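Local coordinates for dehydroascorbate reductase (Chlamydomonas reinhardtii, PDB 5XFT), which probably reduces dehydroascorbate to ascorbate at the expense of two glutathione molecules, as a member of the glutathione S-transferase superfamily, at residues P70-P73 against V77-V80; I63-D68 against V79-K84; I7-D12 against P22-V27. One frame throughout, in Å; residues are numbered along the deposited sequence.

Contact 1 of 3, residues P70-P73 against V77-V80; sequences PYMP and VIVV
The carbonyl oxygen of Met72 receives the outer arm of Ile78, with Ile78 CD1 3.3 Å from Met72 O and CG1 of the same isoleucine a little farther off. Backbone hydrogen bonds pair Met72 with Ile63 of the neighbouring antiparallel strand, and the aliphatic arm of Ile78 packs against the same carbonyl oxygen. Ile78 places CG1 beside its backbone N, anti to the carbonyl carbon (chi1 -71°), and this sends CD1 from the helix toward the strand. In the other direction Met72 runs out nearly straight, with CG anti to the backbone N (chi1 177°), then bends at the thioether, bringing CE to 3.6 Å from Ile78 CA and 3.7 Å from Ile78 CG1. The methyl thus rests on the helix backbone as well as on the side chain. This is the last strand of the thioredoxin-like sheet of a GST N-terminal domain meeting helix 75-85, the helix that follows it directly in the chain. Val77 flanks the methionine chain one residue earlier in the helix, its CG1 4.1 Å from Met72 SD, and its CB sits 3.8 Å from Pro73 O. With an alanine in place of Met72, Ile78 and Val77 would probably lose their shared apolar partner and a gap would be likely to open between strand and helix. Beyond the contact Ile78 continues inward onto Val27 and Ile63, while the neighbouring Tyr71 stacks on Trp51.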
# COMPACT_ATOMS: atom_id res chain seq x y z
N PRO A 70 21.85 1.18 -9.84
CA PRO A 70 20.97 0.50 -10.79
C PRO A 70 19.51 0.76 -10.43
O PRO A 70 19.18 1.19 -9.33
CB PRO A 70 21.33 -0.97 -10.59
CG PRO A 70 21.62 -1.06 -9.13
CD PRO A 70 22.28 0.27 -8.76
N TYR A 71 18.64 0.47 -11.39
CA TYR A 71 17.22 0.42 -11.10
C TYR A 71 16.93 -0.77 -10.20
O TYR A 71 17.46 -1.87 -10.42
CB TYR A 71 16.41 0.33 -12.39
CG TYR A 71 16.46 1.55 -13.26
CD1 TYR A 71 15.79 2.72 -12.90
CD2 TYR A 71 17.15 1.55 -14.47
CE1 TYR A 71 15.82 3.85 -13.71
CE2 TYR A 71 17.18 2.67 -15.28
CZ TYR A 71 16.52 3.82 -14.90
OH TYR A 71 16.56 4.94 -15.70
N MET A 72 16.08 -0.57 -9.20
CA MET A 72 15.74 -1.62 -8.24
C MET A 72 14.23 -1.79 -8.13
O MET A 72 13.56 -0.91 -7.55
CB MET A 72 16.32 -1.31 -6.87
CG MET A 72 15.95 -2.32 -5.81
SD MET A 72 16.92 -2.07 -4.33
CE MET A 72 16.02 -0.75 -3.54
N PRO A 73 13.65 -2.87 -8.66
CA PRO A 73 12.20 -3.05 -8.58
C PRO A 73 11.79 -3.88 -7.37
O PRO A 73 12.64 -4.21 -6.54
CB PRO A 73 11.87 -3.78 -9.89
CG PRO A 73 13.10 -4.56 -10.20
CD PRO A 73 14.28 -3.83 -9.58
N VAL A 77 11.88 -6.02 -1.96
CA VAL A 77 13.31 -5.75 -2.07
C VAL A 77 13.61 -4.31 -1.68
O VAL A 77 14.57 -4.03 -0.94
CB VAL A 77 13.81 -6.06 -3.49
CG1 VAL A 77 15.30 -5.78 -3.60
CG2 VAL A 77 13.50 -7.50 -3.87
N ILE A 78 12.78 -3.37 -2.15
CA ILE A 78 13.03 -1.96 -1.89
C ILE A 78 12.93 -1.66 -0.39
O ILE A 78 13.81 -1.00 0.17
CB ILE A 78 12.06 -1.09 -2.71
CG1 ILE A 78 12.44 -1.13 -4.18
CG2 ILE A 78 12.06 0.34 -2.18
CD1 ILE A 78 11.33 -0.64 -5.10
N VAL A 79 11.87 -2.11 0.27
CA VAL A 79 11.72 -1.72 1.67
C VAL A 79 12.76 -2.40 2.55
O VAL A 79 13.18 -1.84 3.57
CB VAL A 79 10.30 -1.98 2.20
CG1 VAL A 79 9.28 -1.14 1.42
CG2 VAL A 79 9.96 -3.47 2.16
N VAL A 80 13.21 -3.60 2.18
CA VAL A 80 14.24 -4.26 2.98
C VAL A 80 15.60 -3.60 2.77
O VAL A 80 16.34 -3.35 3.73
CB VAL A 80 14.28 -5.77 2.66
CG1 VAL A 80 15.45 -6.43 3.37
CG2 VAL A 80 12.98 -6.41 3.09

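Contact 2 of 3, residues I63-D68 against V79-K84; sequences IKEGPD and VVHLEK
Glu65 and His81 reach for each other from opposite directions across the surface, joining the loop after strand 62-64 to helix 75-85 in the beta-beta-alpha half of the thioredoxin-like domain. His81 NE2 donates to Glu65 OE2 at 2.9 Å, but the N-H...O angle of 128° is poor and the bond is weak. Both carboxylate oxygens lie at the edge of the ring, OE1 in its plane, yet the two flat groups are turned steeply against each other, their planes 76° apart. OE1 stays 3.6 Å from His81 NE2, so the grip is one-sided. Proximity to the carboxylate would probably favour a protonated imidazole. The glutamate gets there with CG beside its backbone N, anti to the carbonyl carbon (chi1 -50°), and an extended chain beyond. The histidine leaves the helix with CG anti to the backbone N (chi1 165°), which carries the ring outward to the loop; Met72 of the adjacent strand packs on it, and Thr5 touches the glutamate.

The loop that presents Glu65 is itself tied up by its neighbour. Lys64 does not stretch away from the strand: it turns near chi2 and again near its end, looping back so that NZ donates to Gly66 O, with a second bond to Ala69 O and a cation-pi contact with Tyr71. Gly66 adopts a backbone conformation in which a beta carbon would press against the preceding carbonyl O and against CD of Pro67. From Lys64 NZ to Gly66 O the distance is 2.8 Å, the amine standing 29° off the carbonyl plane.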
# COMPACT_ATOMS: atom_id res chain seq x y z
N ILE A 63 12.90 2.11 -7.86
CA ILE A 63 13.65 3.24 -7.33
C ILE A 63 14.99 3.33 -8.05
O ILE A 63 15.44 2.40 -8.71
CB ILE A 63 13.87 3.18 -5.81
CG1 ILE A 63 14.89 2.11 -5.43
CG2 ILE A 63 12.55 3.03 -5.04
CD1 ILE A 63 15.70 2.51 -4.22
N LYS A 64 15.61 4.50 -7.90
CA LYS A 64 16.89 4.79 -8.54
C LYS A 64 17.57 5.83 -7.66
O LYS A 64 17.19 7.01 -7.68
CB LYS A 64 16.69 5.29 -9.97
CG LYS A 64 17.96 5.50 -10.76
CD LYS A 64 18.59 4.18 -11.13
CE LYS A 64 19.39 4.30 -12.42
NZ LYS A 64 20.53 5.24 -12.29
N GLU A 65 18.54 5.39 -6.87
CA GLU A 65 19.12 6.25 -5.85
C GLU A 65 20.11 7.26 -6.42
O GLU A 65 20.58 8.13 -5.67
CB GLU A 65 19.81 5.41 -4.78
CG GLU A 65 18.91 4.31 -4.24
CD GLU A 65 19.45 3.69 -2.97
OE1 GLU A 65 19.15 4.22 -1.88
OE2 GLU A 65 20.19 2.69 -3.07
N GLY A 66 20.43 7.19 -7.70
CA GLY A 66 21.37 8.11 -8.30
C GLY A 66 21.91 7.60 -9.61
O GLY A 66 21.59 6.50 -10.06
N PRO A 67 22.75 8.41 -10.25
CA PRO A 67 23.25 8.04 -11.59
C PRO A 67 24.04 6.74 -11.61
O PRO A 67 23.92 5.97 -12.57
CB PRO A 67 24.11 9.25 -11.99
CG PRO A 67 23.58 10.39 -11.14
CD PRO A 67 23.18 9.76 -9.84
N ASP A 68 24.84 6.48 -10.59
CA ASP A 68 25.64 5.26 -10.55
C ASP A 68 24.87 4.06 -10.01
O ASP A 68 25.35 2.93 -10.13
CB ASP A 68 26.89 5.49 -9.70
CG ASP A 68 27.61 6.78 -10.07
OD1 ASP A 68 28.43 6.75 -11.01
OD2 ASP A 68 27.34 7.82 -9.42
N VAL A 79 11.87 -2.11 0.27
CA VAL A 79 11.72 -1.72 1.67
C VAL A 79 12.76 -2.40 2.55
O VAL A 79 13.18 -1.84 3.57
CB VAL A 79 10.30 -1.98 2.20
CG1 VAL A 79 9.28 -1.14 1.42
CG2 VAL A 79 9.96 -3.47 2.16
N VAL A 80 13.21 -3.60 2.18
CA VAL A 80 14.24 -4.26 2.98
C VAL A 80 15.60 -3.60 2.77
O VAL A 80 16.34 -3.35 3.73
CB VAL A 80 14.28 -5.77 2.66
CG1 VAL A 80 15.45 -6.43 3.37
CG2 VAL A 80 12.98 -6.41 3.09
N HIS A 81 15.94 -3.31 1.51
CA HIS A 81 17.13 -2.50 1.23
C HIS A 81 17.07 -1.17 1.97
O HIS A 81 18.07 -0.68 2.51
CB HIS A 81 17.23 -2.27 -0.28
CG HIS A 81 18.18 -1.19 -0.68
ND1 HIS A 81 19.46 -1.44 -1.12
CD2 HIS A 81 18.04 0.16 -0.70
CE1 HIS A 81 20.07 -0.30 -1.40
NE2 HIS A 81 19.22 0.69 -1.15
N LEU A 82 15.88 -0.56 2.00
CA LEU A 82 15.68 0.68 2.73
C LEU A 82 16.03 0.51 4.20
O LEU A 82 16.77 1.31 4.77
CB LEU A 82 14.24 1.14 2.55
CG LEU A 82 13.85 2.48 3.17
CD1 LEU A 82 14.65 3.60 2.53
CD2 LEU A 82 12.36 2.72 3.00
N GLU A 83 15.51 -0.56 4.83
CA GLU A 83 15.77 -0.76 6.25
C GLU A 83 17.24 -1.08 6.52
O GLU A 83 17.76 -0.74 7.60
CB GLU A 83 14.87 -1.87 6.78
CG GLU A 83 14.66 -1.83 8.29
CD GLU A 83 13.69 -0.76 8.72
OE1 GLU A 83 12.81 -0.42 7.91
OE2 GLU A 83 13.80 -0.27 9.87
N LYS A 84 17.93 -1.73 5.58
CA LYS A 84 19.34 -2.01 5.78
C LYS A 84 20.18 -0.75 5.67
O LYS A 84 21.10 -0.53 6.47
CB LYS A 84 19.81 -3.06 4.77
CG LYS A 84 21.22 -3.55 5.02
CD LYS A 84 21.67 -4.51 3.92
CE LYS A 84 23.11 -4.92 4.10
NZ LYS A 84 23.67 -5.62 2.91

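Contact 3 of 3, residues I7-D12 against P22-V27; sequences IYVKGD and PFCHRV
Val9 and Cys24 form the centre of the contact, with Val9 CG1 3.6 Å from Cys24 CB. The thiol then lies along the strand: SG is 3.6 Å from Val9 CA, and the backbone N of Lys10 donates a weak hydrogen bond to it over 3.6 Å, at an N-H...S angle of 148°. Cys24 turns SG beside its own backbone N, anti to the carbonyl carbon (chi1 -59°), which aims the sulfur at the point where the strand bends at Lys10. One helical turn farther on, Val27 CG1 meets Ile7 CG2 at 4.1 Å, the two side chains passing antiparallel to one another.

A second shell holds both partners. Backbone hydrogen bonds to Lys39, Glu41 and Ile43 fix Ile7 and Val9 in the parallel pairing with strand 38-43, while Val60 touches Cys24, and Ile78 covers Val27. On the far side of helix 22-33, His25 ND1 is hydrogen-bonded to Tyr202 OH, binding the helix to the helical C-terminal part.

Strand 5-12, helix 22-33 and parallel strand 38-43 make up the beta-alpha-beta crossover of the thioredoxin fold, and Cys21 and Cys24 at the helix start are spaced like the CxxC of thioredoxins.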
# COMPACT_ATOMS: atom_id res chain seq x y z
N ILE A 7 11.57 7.65 -7.38
CA ILE A 7 10.62 6.57 -7.19
C ILE A 7 9.65 6.63 -8.36
O ILE A 7 8.79 7.52 -8.44
CB ILE A 7 9.89 6.67 -5.84
CG1 ILE A 7 10.91 6.83 -4.72
CG2 ILE A 7 9.08 5.41 -5.59
CD1 ILE A 7 10.26 6.89 -3.33
N TYR A 8 9.79 5.69 -9.29
CA TYR A 8 8.87 5.54 -10.41
C TYR A 8 7.64 4.79 -9.92
O TYR A 8 7.75 3.63 -9.46
CB TYR A 8 9.53 4.80 -11.56
CG TYR A 8 10.80 5.45 -12.03
CD1 TYR A 8 10.79 6.32 -13.11
CD2 TYR A 8 12.01 5.20 -11.41
CE1 TYR A 8 11.96 6.92 -13.54
CE2 TYR A 8 13.17 5.79 -11.82
CZ TYR A 8 13.14 6.66 -12.89
OH TYR A 8 14.31 7.25 -13.32
N VAL A 9 6.49 5.46 -10.00
CA VAL A 9 5.22 4.96 -9.51
C VAL A 9 4.18 5.11 -10.60
O VAL A 9 4.42 5.73 -11.64
CB VAL A 9 4.76 5.69 -8.23
CG1 VAL A 9 5.74 5.46 -7.10
CG2 VAL A 9 4.60 7.18 -8.51
N LYS A 10 3.00 4.54 -10.36
CA LYS A 10 1.90 4.67 -11.31
C LYS A 10 1.29 6.06 -11.17
O LYS A 10 0.90 6.47 -10.07
CB LYS A 10 0.86 3.59 -11.08
CG LYS A 10 -0.44 3.83 -11.83
CD LYS A 10 -1.60 3.01 -11.28
CE LYS A 10 -2.85 3.17 -12.13
NZ LYS A 10 -3.27 1.92 -12.82
N GLY A 11 1.21 6.79 -12.28
CA GLY A 11 0.70 8.14 -12.19
C GLY A 11 0.24 8.67 -13.53
O GLY A 11 0.11 7.93 -14.51
N ASP A 12 -0.05 9.97 -13.55
CA ASP A 12 -0.39 10.69 -14.77
C ASP A 12 0.65 11.77 -15.00
O ASP A 12 0.54 12.87 -14.43
CB ASP A 12 -1.79 11.30 -14.68
CG ASP A 12 -2.27 11.86 -16.00
OD1 ASP A 12 -1.42 12.26 -16.83
OD2 ASP A 12 -3.49 11.89 -16.21
N PRO A 22 -1.09 0.08 -4.90
CA PRO A 22 -0.83 -0.10 -3.46
C PRO A 22 0.60 -0.48 -3.13
O PRO A 22 1.04 -0.24 -2.00
CB PRO A 22 -1.81 -1.22 -3.07
CG PRO A 22 -2.01 -1.99 -4.33
CD PRO A 22 -1.96 -0.97 -5.45
N PHE A 23 1.35 -1.04 -4.08
CA PHE A 23 2.74 -1.40 -3.82
C PHE A 23 3.66 -0.18 -3.92
O PHE A 23 4.52 0.04 -3.05
CB PHE A 23 3.17 -2.51 -4.79
CG PHE A 23 2.27 -3.70 -4.75
CD1 PHE A 23 2.51 -4.73 -3.86
CD2 PHE A 23 1.15 -3.79 -5.57
CE1 PHE A 23 1.67 -5.84 -3.79
CE2 PHE A 23 0.31 -4.89 -5.51
CZ PHE A 23 0.57 -5.91 -4.62
N CYS A 24 3.47 0.63 -4.97
CA CYS A 24 4.03 1.98 -4.97
C CYS A 24 3.66 2.71 -3.69
O CYS A 24 4.51 3.34 -3.05
CB CYS A 24 3.50 2.78 -6.16
SG CYS A 24 3.83 2.13 -7.78
N HIS A 25 2.38 2.63 -3.30
CA HIS A 25 1.95 3.27 -2.07
C HIS A 25 2.76 2.78 -0.88
O HIS A 25 3.11 3.57 0.00
CB HIS A 25 0.45 3.02 -1.85
CG HIS A 25 -0.18 3.96 -0.87
ND1 HIS A 25 -1.49 3.83 -0.46
CD2 HIS A 25 0.31 5.05 -0.24
CE1 HIS A 25 -1.78 4.79 0.40
NE2 HIS A 25 -0.70 5.55 0.55
N ARG A 26 3.10 1.49 -0.86
CA ARG A 26 3.87 0.95 0.26
C ARG A 26 5.28 1.54 0.29
O ARG A 26 5.77 1.96 1.35
CB ARG A 26 3.93 -0.58 0.19
CG ARG A 26 5.12 -1.17 0.95
CD ARG A 26 5.41 -2.63 0.58
NE ARG A 26 5.95 -3.37 1.71
CZ ARG A 26 6.44 -4.60 1.60
NH1 ARG A 26 6.42 -5.20 0.41
NH2 ARG A 26 6.92 -5.25 2.64
N VAL A 27 5.94 1.60 -0.87
CA VAL A 27 7.27 2.21 -0.90
C VAL A 27 7.21 3.67 -0.47
O VAL A 27 8.02 4.13 0.34
CB VAL A 27 7.89 2.04 -2.30
CG1 VAL A 27 9.15 2.87 -2.42
CG2 VAL A 27 8.19 0.58 -2.55

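From the N terminus, contact 3 closes first: strand 5-12 is brought against helix 22-33, enclosing the short strand 17-18. The chain then passes through strand 38-43 and helix 50-56 before contact 2 opens at strand 62-64. Contact 1 nests within contact 2, its tight loop from strand 72-73 into helix 75-85 lying inside the longer span, and both end on the same helix, sharing Val79 and Val80. Contact 3 stands in series with this pair. The sheet joins them, as strand 62-64 lies between strands 5-12 and 72-73. Helices 22-33 and 75-85 meet where Ile78 CG2 packs 3.9 Å from Val27 CG1.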